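PDB 3M4R: class II aldolase/adducin N-terminal domain-containing protein from Thermoplasma acidophilum, which is of uncharacterised function but binds zinc in the N-terminal aldolase-type domain described here, the whole protein probably being an oxidoreductase of the short-chain dehydrogenase family. Local coordinates for residues M105-P108 / S109-S112; D143-S146 / D147-A150; E199-D202 / R203-I207. All coordinates share one frame; numbering follows the deposited sequence.

Contact 1. Residues M105-P108 / S109-S112; sequences MVNP and SEPS
Asn107 and Glu110 close a type I beta turn in the loop between helix 94-103 and helix 117-121. Glu110 N donates to Asn107 O at 2.9 Å, with a nearly straight angle of 166°. An Asx turn overlaps it, because Asn107 OD1 takes Ser109 N at 3.0 Å from above the plane of its amide. With CG anti to the backbone N (chi1 180°), the amide folds over the turn. Ser109 OG approaches OD1 from the same face, but Ser109 has two conformers, so this second bond is less certain. The other end of the amide reaches Glu110 through a water that accepts from Asn107 ND2 at 3.2 Å and donates to Glu110 OE2 at 2.5 Å. Replacing Asn107 with an alanine would probably leave Ser109 N without its side-chain acceptor and break the water bridge to Glu110. Just before the turn, the selenomethionine Met105 bends at chi3, and its CE lies 3.8 Å from Glu110 CB. Beyond the turn, the Glu110 carboxylate forms a salt bridge with Arg59 on strand 54-61 and a hydrogen bond with Gly77 N on strand 75-79. Met105 packs on Thr76 and Ile78, which puts the loop against the edge of the sheet.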
loop_
_atom_site.group_PDB
_atom_site.type_symbol
_atom_site.label_atom_id
_atom_site.label_comp_id
_atom_site.label_asym_id
_atom_site.label_seq_id
_atom_site.Cartn_x
_atom_site.Cartn_y
_atom_site.Cartn_z
HETATM N N MSE A 105 1.466 14.431 -10.947
HETATM C CA MSE A 105 0.398 13.673 -11.632
HETATM C C MSE A 105 0.651 13.662 -13.127
HETATM O O MSE A 105 0.893 14.700 -13.744
HETATM C CB MSE A 105 -0.974 14.279 -11.369
HETATM C CG MSE A 105 -1.541 13.906 -10.028
HETATM SE SE MSE A 105 -3.052 14.965 -9.571
HETATM C CE MSE A 105 -4.456 13.925 -10.567
ATOM N N VAL A 106 0.626 12.480 -13.719
ATOM C CA VAL A 106 0.727 12.345 -15.173
ATOM C C VAL A 106 -0.458 13.011 -15.883
ATOM O O VAL A 106 -0.314 13.566 -16.955
ATOM C CB VAL A 106 0.867 10.864 -15.604
ATOM C CG1 VAL A 106 1.838 10.152 -14.701
ATOM C CG2 VAL A 106 -0.491 10.148 -15.571
ATOM N N ASN A 107 -1.624 12.995 -15.267
ATOM C CA ASN A 107 -2.768 13.628 -15.822
ATOM C C ASN A 107 -3.506 14.364 -14.729
ATOM O O ASN A 107 -4.338 13.790 -14.023
ATOM C CB ASN A 107 -3.729 12.674 -16.533
ATOM C CG ASN A 107 -4.958 13.423 -17.104
ATOM O OD1 ASN A 107 -5.117 14.656 -16.973
ATOM N ND2 ASN A 107 -5.809 12.680 -17.764
ATOM N N PRO A 108 -3.282 15.684 -14.658
ATOM C CA PRO A 108 -3.811 16.438 -13.532
ATOM C C PRO A 108 -5.348 16.444 -13.446
ATOM O O PRO A 108 -5.872 16.883 -12.436
ATOM C CB PRO A 108 -3.240 17.859 -13.753
ATOM C CG PRO A 108 -1.954 17.671 -14.536
ATOM C CD PRO A 108 -2.274 16.444 -15.447
ATOM N N SER A 109 -6.052 15.963 -14.463
ATOM C CA SER A 109 -7.512 15.926 -14.407
ATOM C C SER A 109 -8.027 14.648 -13.740
ATOM O O SER A 109 -9.208 14.541 -13.447
ATOM C CB SER A 109 -8.134 16.066 -15.802
ATOM O OG SER A 109 -7.941 14.895 -16.571
ATOM N N GLU A 110 -7.134 13.696 -13.460
ATOM C CA GLU A 110 -7.515 12.540 -12.645
ATOM C C GLU A 110 -7.879 12.907 -11.216
ATOM O O GLU A 110 -7.515 13.991 -10.733
ATOM C CB GLU A 110 -6.426 11.470 -12.635
ATOM C CG GLU A 110 -6.243 10.883 -13.973
ATOM C CD GLU A 110 -5.113 9.863 -14.041
ATOM O OE1 GLU A 110 -4.226 9.839 -13.173
ATOM O OE2 GLU A 110 -5.105 9.089 -15.002
ATOM N N PRO A 111 -8.644 12.022 -10.541
ATOM C CA PRO A 111 -8.928 12.272 -9.122
ATOM C C PRO A 111 -7.647 12.297 -8.265
ATOM O O PRO A 111 -6.657 11.647 -8.597
ATOM C CB PRO A 111 -9.859 11.118 -8.732
ATOM C CG PRO A 111 -10.395 10.556 -10.069
ATOM C CD PRO A 111 -9.227 10.741 -10.998
ATOM N N SER A 112 -7.666 13.091 -7.194
ATOM C CA SER A 112 -6.503 13.205 -6.295
ATOM C C SER A 112 -6.013 11.836 -5.812
ATOM O O SER A 112 -6.803 10.985 -5.460
ATOM C CB SER A 112 -6.837 14.077 -5.094
ATOM O OG SER A 112 -7.064 15.417 -5.487
HETATM O O HOH W 1 -2.289 11.619 -12.968
HETATM O O HOH W 2 -6.380 9.574 -17.050
#

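Contact 2. Residues D143-S146 / D147-A150; sequences DLPS and DQIA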
loop_
_atom_site.group_PDB
_atom_site.type_symbol
_atom_site.label_atom_id
_atom_site.label_comp_id
_atom_site.label_asym_id
_atom_site.label_seq_id
_atom_site.Cartn_x
_atom_site.Cartn_y
_atom_site.Cartn_z
ATOM N N ASP A 143 0.065 -4.568 24.795
ATOM C CA ASP A 143 1.387 -4.205 25.294
ATOM C C ASP A 143 2.451 -5.199 24.844
ATOM O O ASP A 143 3.552 -5.219 25.379
ATOM C CB ASP A 143 1.350 -4.088 26.826
ATOM C CG ASP A 143 0.448 -2.958 27.295
ATOM O OD1 ASP A 143 0.344 -1.949 26.587
ATOM O OD2 ASP A 143 -0.159 -3.074 28.365
ATOM N N LEU A 144 2.143 -6.024 23.850
ATOM C CA LEU A 144 3.114 -7.001 23.394
ATOM C C LEU A 144 4.307 -6.264 22.820
ATOM O O LEU A 144 4.137 -5.346 22.041
ATOM C CB LEU A 144 2.516 -7.948 22.351
ATOM C CG LEU A 144 1.660 -9.115 22.862
ATOM C CD1 LEU A 144 1.124 -9.853 21.635
ATOM C CD2 LEU A 144 2.434 -10.070 23.812
ATOM N N PRO A 145 5.528 -6.669 23.205
ATOM C CA PRO A 145 6.694 -6.072 22.531
ATOM C C PRO A 145 6.694 -6.342 21.008
ATOM O O PRO A 145 6.139 -7.343 20.541
ATOM C CB PRO A 145 7.898 -6.733 23.226
ATOM C CG PRO A 145 7.370 -7.842 24.034
ATOM C CD PRO A 145 5.901 -7.640 24.252
ATOM N N SER A 146 7.292 -5.441 20.244
ATOM C CA SER A 146 7.230 -5.516 18.795
ATOM C C SER A 146 7.861 -6.817 18.286
ATOM O O SER A 146 7.353 -7.423 17.325
ATOM C CB SER A 146 7.891 -4.285 18.187
ATOM O OG SER A 146 7.047 -3.155 18.385
ATOM N N ASP A 147 8.940 -7.251 18.949
ATOM C CA ASP A 147 9.631 -8.455 18.549
ATOM C C ASP A 147 8.771 -9.690 18.753
ATOM O O ASP A 147 8.861 -10.637 17.975
ATOM C CB ASP A 147 10.968 -8.624 19.291
ATOM C CG ASP A 147 12.057 -7.665 18.790
ATOM O OD1 ASP A 147 11.792 -6.825 17.907
ATOM O OD2 ASP A 147 13.207 -7.749 19.283
ATOM N N GLN A 148 7.947 -9.720 19.789
ATOM C CA GLN A 148 7.061 -10.859 19.930
ATOM C C GLN A 148 5.907 -10.753 18.909
ATOM O O GLN A 148 5.444 -11.751 18.358
ATOM C CB GLN A 148 6.571 -11.010 21.369
ATOM C CG GLN A 148 7.674 -11.322 22.374
ATOM C CD GLN A 148 7.118 -11.469 23.751
ATOM O OE1 GLN A 148 5.986 -11.085 24.013
ATOM N NE2 GLN A 148 7.892 -12.049 24.642
ATOM N N ILE A 149 5.460 -9.550 18.628
ATOM C CA ILE A 149 4.519 -9.375 17.509
ATOM C C ILE A 149 5.058 -9.944 16.170
ATOM O O ILE A 149 4.344 -10.668 15.467
ATOM C CB ILE A 149 4.056 -7.929 17.364
ATOM C CG1 ILE A 149 3.238 -7.510 18.613
ATOM C CG2 ILE A 149 3.165 -7.801 16.129
ATOM C CD1 ILE A 149 2.797 -6.046 18.598
ATOM N N ALA A 150 6.320 -9.659 15.856
ATOM C CA ALA A 150 6.979 -10.194 14.660
ATOM C C ALA A 150 7.046 -11.734 14.684
ATOM O O ALA A 150 6.791 -12.384 13.658
ATOM C CB ALA A 150 8.379 -9.595 14.514
#
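Pro145 O is gripped by two backbone amides at the start of helix 146-153. Ile149 N is the main donor, at 3.0 Å and 169°, and lies in the plane of the carbonyl. Gln148 N lies 3.1 Å from Pro145 O, but its angle of 122° makes that bond weak. One residue on, Ala150 N donates to Ser146 O at 2.9 Å, and the regular helical pattern is under way. Pro145 is the N-cap residue. Its ring has no polar group to offer the first helical amides. It serves instead as a platform for Gln148, whose chain extends so that OE1 comes 3.5 Å from Pro145 CG and CD. Leu144 CD2 also meets this amide oxygen, 3.7 Å from Gln148 OE1, and the two side chains cross at about a right angle. Leu144 and Ile149 form a hydrophobic staple, the apolar pair that brackets a helix N-terminus. Ile149 CG1, lying beside its own backbone N (chi1 -65°), touches Leu144 CB at 3.8 Å. Asp147 sits in the first turn, where its negative charge would probably suit the positive end of the helix dipole. Arg186 hydrogen-bonds to both Leu144 O and Ser146 OG. The loop comes from helix 134-140, and the helix it starts lies beside strand 156-159, with Ser146 on Val158 and Ala150 on both Val156 and Val158.

Contact 3. Residues E199-D202 / R203-I207; sequences EAYD and RHINI
Glu199 and Arg203 lie side by side one turn apart on helix 197-215, pointing the same way. Their charges are near but make no salt bridge: Glu199 OE1 is 4.1 Å from Arg203 NH1 and well out of the guanidinium plane. A water joins them instead, donating to Glu199 OE1 at 2.5 Å and accepting from Arg203 NH1 at 2.9 Å. Glu199 OE1 also takes Asp195 N, while Arg203 gives NH1 to Phe193 O and NE to a salt bridge with Asp181. Asp202 OD2 is in a salt bridge with Lys198, and OD1 takes Asn6 ND2. In the backbone, Ile205 N donates to Tyr201 O at 3.0 Å, nearly straight at 166°, and Asn206 N reaches Asp202 O at the same 3.0 Å. Arg203 N to Glu199 O is longer, at 3.2 Å. Ala200 O takes two donors, His204 N and Thr192 OG1. Tyr201 chi1 of 179° sets CG opposite the backbone N, and the ring projects outward from the helix. There Ile205 CG1 of the next turn sits over one face in a CH-pi contact, 3.8 Å from the centroid. Tyr201 OH is bonded to Arg7 N. His204 ND1 is bonded to Thr192 OG1 and NE2 to Ser131 OG. Ser131 lies between the zinc ligands His130 and His132 in sequence, which ties the helix to the ligand-bearing strand end of the aldolase-type domain.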
loop_
_atom_site.group_PDB
_atom_site.type_symbol
_atom_site.label_atom_id
_atom_site.label_comp_id
_atom_site.label_asym_id
_atom_site.label_seq_id
_atom_site.Cartn_x
_atom_site.Cartn_y
_atom_site.Cartn_z
ATOM N N GLU A 199 1.205 -12.246 -4.965
ATOM C CA GLU A 199 2.254 -12.287 -3.938
ATOM C C GLU A 199 1.959 -11.301 -2.821
ATOM O O GLU A 199 2.044 -11.643 -1.650
ATOM C CB GLU A 199 3.633 -11.964 -4.520
ATOM C CG GLU A 199 4.523 -13.145 -4.826
ATOM C CD GLU A 199 5.794 -12.722 -5.540
ATOM O OE1 GLU A 199 6.209 -11.514 -5.464
ATOM O OE2 GLU A 199 6.367 -13.581 -6.203
ATOM N N ALA A 200 1.658 -10.055 -3.185
ATOM C CA ALA A 200 1.336 -9.033 -2.186
ATOM C C ALA A 200 0.076 -9.404 -1.392
ATOM O O ALA A 200 0.027 -9.233 -0.171
ATOM C CB ALA A 200 1.146 -7.631 -2.869
ATOM N N TYR A 201 -0.931 -9.894 -2.108
ATOM C CA TYR A 201 -2.199 -10.321 -1.503
ATOM C C TYR A 201 -1.999 -11.494 -0.566
ATOM O O TYR A 201 -2.438 -11.477 0.568
ATOM C CB TYR A 201 -3.196 -10.784 -2.561
ATOM C CG TYR A 201 -4.506 -11.266 -1.963
ATOM C CD1 TYR A 201 -5.411 -10.349 -1.445
ATOM C CD2 TYR A 201 -4.832 -12.623 -1.895
ATOM C CE1 TYR A 201 -6.614 -10.764 -0.870
ATOM C CE2 TYR A 201 -6.053 -13.059 -1.314
ATOM C CZ TYR A 201 -6.935 -12.103 -0.814
ATOM O OH TYR A 201 -8.135 -12.455 -0.235
ATOM N N ASP A 202 -1.385 -12.553 -1.051
ATOM C CA ASP A 202 -1.221 -13.742 -0.190
ATOM C C ASP A 202 -0.485 -13.361 1.103
ATOM O O ASP A 202 -0.809 -13.864 2.191
ATOM C CB ASP A 202 -0.460 -14.871 -0.918
ATOM C CG ASP A 202 -1.289 -15.555 -2.042
ATOM O OD1 ASP A 202 -2.543 -15.388 -2.121
ATOM O OD2 ASP A 202 -0.662 -16.318 -2.830
ATOM N N ARG A 203 0.526 -12.496 0.987
ATOM C CA ARG A 203 1.275 -12.056 2.155
ATOM C C ARG A 203 0.381 -11.284 3.091
ATOM O O ARG A 203 0.508 -11.422 4.319
ATOM C CB ARG A 203 2.465 -11.166 1.794
ATOM C CG ARG A 203 3.623 -11.912 1.185
ATOM C CD ARG A 203 4.689 -11.054 0.515
ATOM N NE ARG A 203 5.814 -11.923 0.147
ATOM C CZ ARG A 203 6.727 -11.682 -0.779
ATOM N NH1 ARG A 203 6.706 -10.576 -1.466
ATOM N NH2 ARG A 203 7.673 -12.582 -1.014
ATOM N N HIS A 204 -0.534 -10.488 2.536
ATOM C CA HIS A 204 -1.446 -9.731 3.383
ATOM C C HIS A 204 -2.360 -10.658 4.210
ATOM O O HIS A 204 -2.533 -10.482 5.420
ATOM C CB HIS A 204 -2.294 -8.790 2.536
ATOM C CG HIS A 204 -2.538 -7.469 3.187
ATOM N ND1 HIS A 204 -1.698 -6.385 3.001
ATOM C CD2 HIS A 204 -3.524 -7.044 4.010
ATOM C CE1 HIS A 204 -2.133 -5.367 3.736
ATOM N NE2 HIS A 204 -3.257 -5.727 4.328
ATOM N N ILE A 205 -2.958 -11.636 3.539
ATOM C CA ILE A 205 -3.894 -12.554 4.202
ATOM C C ILE A 205 -3.186 -13.364 5.275
ATOM O O ILE A 205 -3.670 -13.447 6.407
ATOM C CB ILE A 205 -4.604 -13.490 3.193
ATOM C CG1 ILE A 205 -5.476 -12.693 2.217
ATOM C CG2 ILE A 205 -5.436 -14.570 3.925
ATOM C CD1 ILE A 205 -6.439 -11.712 2.895
ATOM N N ASN A 206 -2.043 -13.949 4.914
ATOM C CA ASN A 206 -1.255 -14.784 5.837
ATOM C C ASN A 206 -0.954 -14.030 7.121
ATOM O O ASN A 206 -1.214 -14.540 8.203
ATOM C CB ASN A 206 0.025 -15.287 5.143
ATOM C CG ASN A 206 -0.239 -16.519 4.283
ATOM O OD1 ASN A 206 -1.050 -17.375 4.672
ATOM N ND2 ASN A 206 0.441 -16.641 3.145
ATOM N N ILE A 207 -0.530 -12.773 7.008
ATOM C CA ILE A 207 -0.195 -11.977 8.192
ATOM C C ILE A 207 -1.406 -11.588 9.019
ATOM O O ILE A 207 -1.402 -11.740 10.258
ATOM C CB ILE A 207 0.594 -10.725 7.833
ATOM C CG1 ILE A 207 2.022 -11.122 7.407
ATOM C CG2 ILE A 207 0.614 -9.733 9.000
ATOM C CD1 ILE A 207 2.670 -10.073 6.505
HETATM O O HOH W 3 8.131 -11.037 -3.969
#

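The three contacts come in series along the chain, all within the class II aldolase and adducin N-terminal domain. They are spread across one seven-stranded mixed sheet. Contact 1 lies by its outermost strand 75-79, and contact 2 by the other outermost strand, 156-159. Their centres are about 40 Å apart, on opposite sides of the chain's centre. Contact 3 is the most central, on a helix packed against strands 127-131 and 189-194. Its centre is about 29 Å from that of contact 1 and 20 Å from that of contact 2. None touches another. Contacts 1 and 2 lie at the periphery, while contact 3 comes closer to the zinc site: the His204 side chain is about 10 Å from the zinc ion.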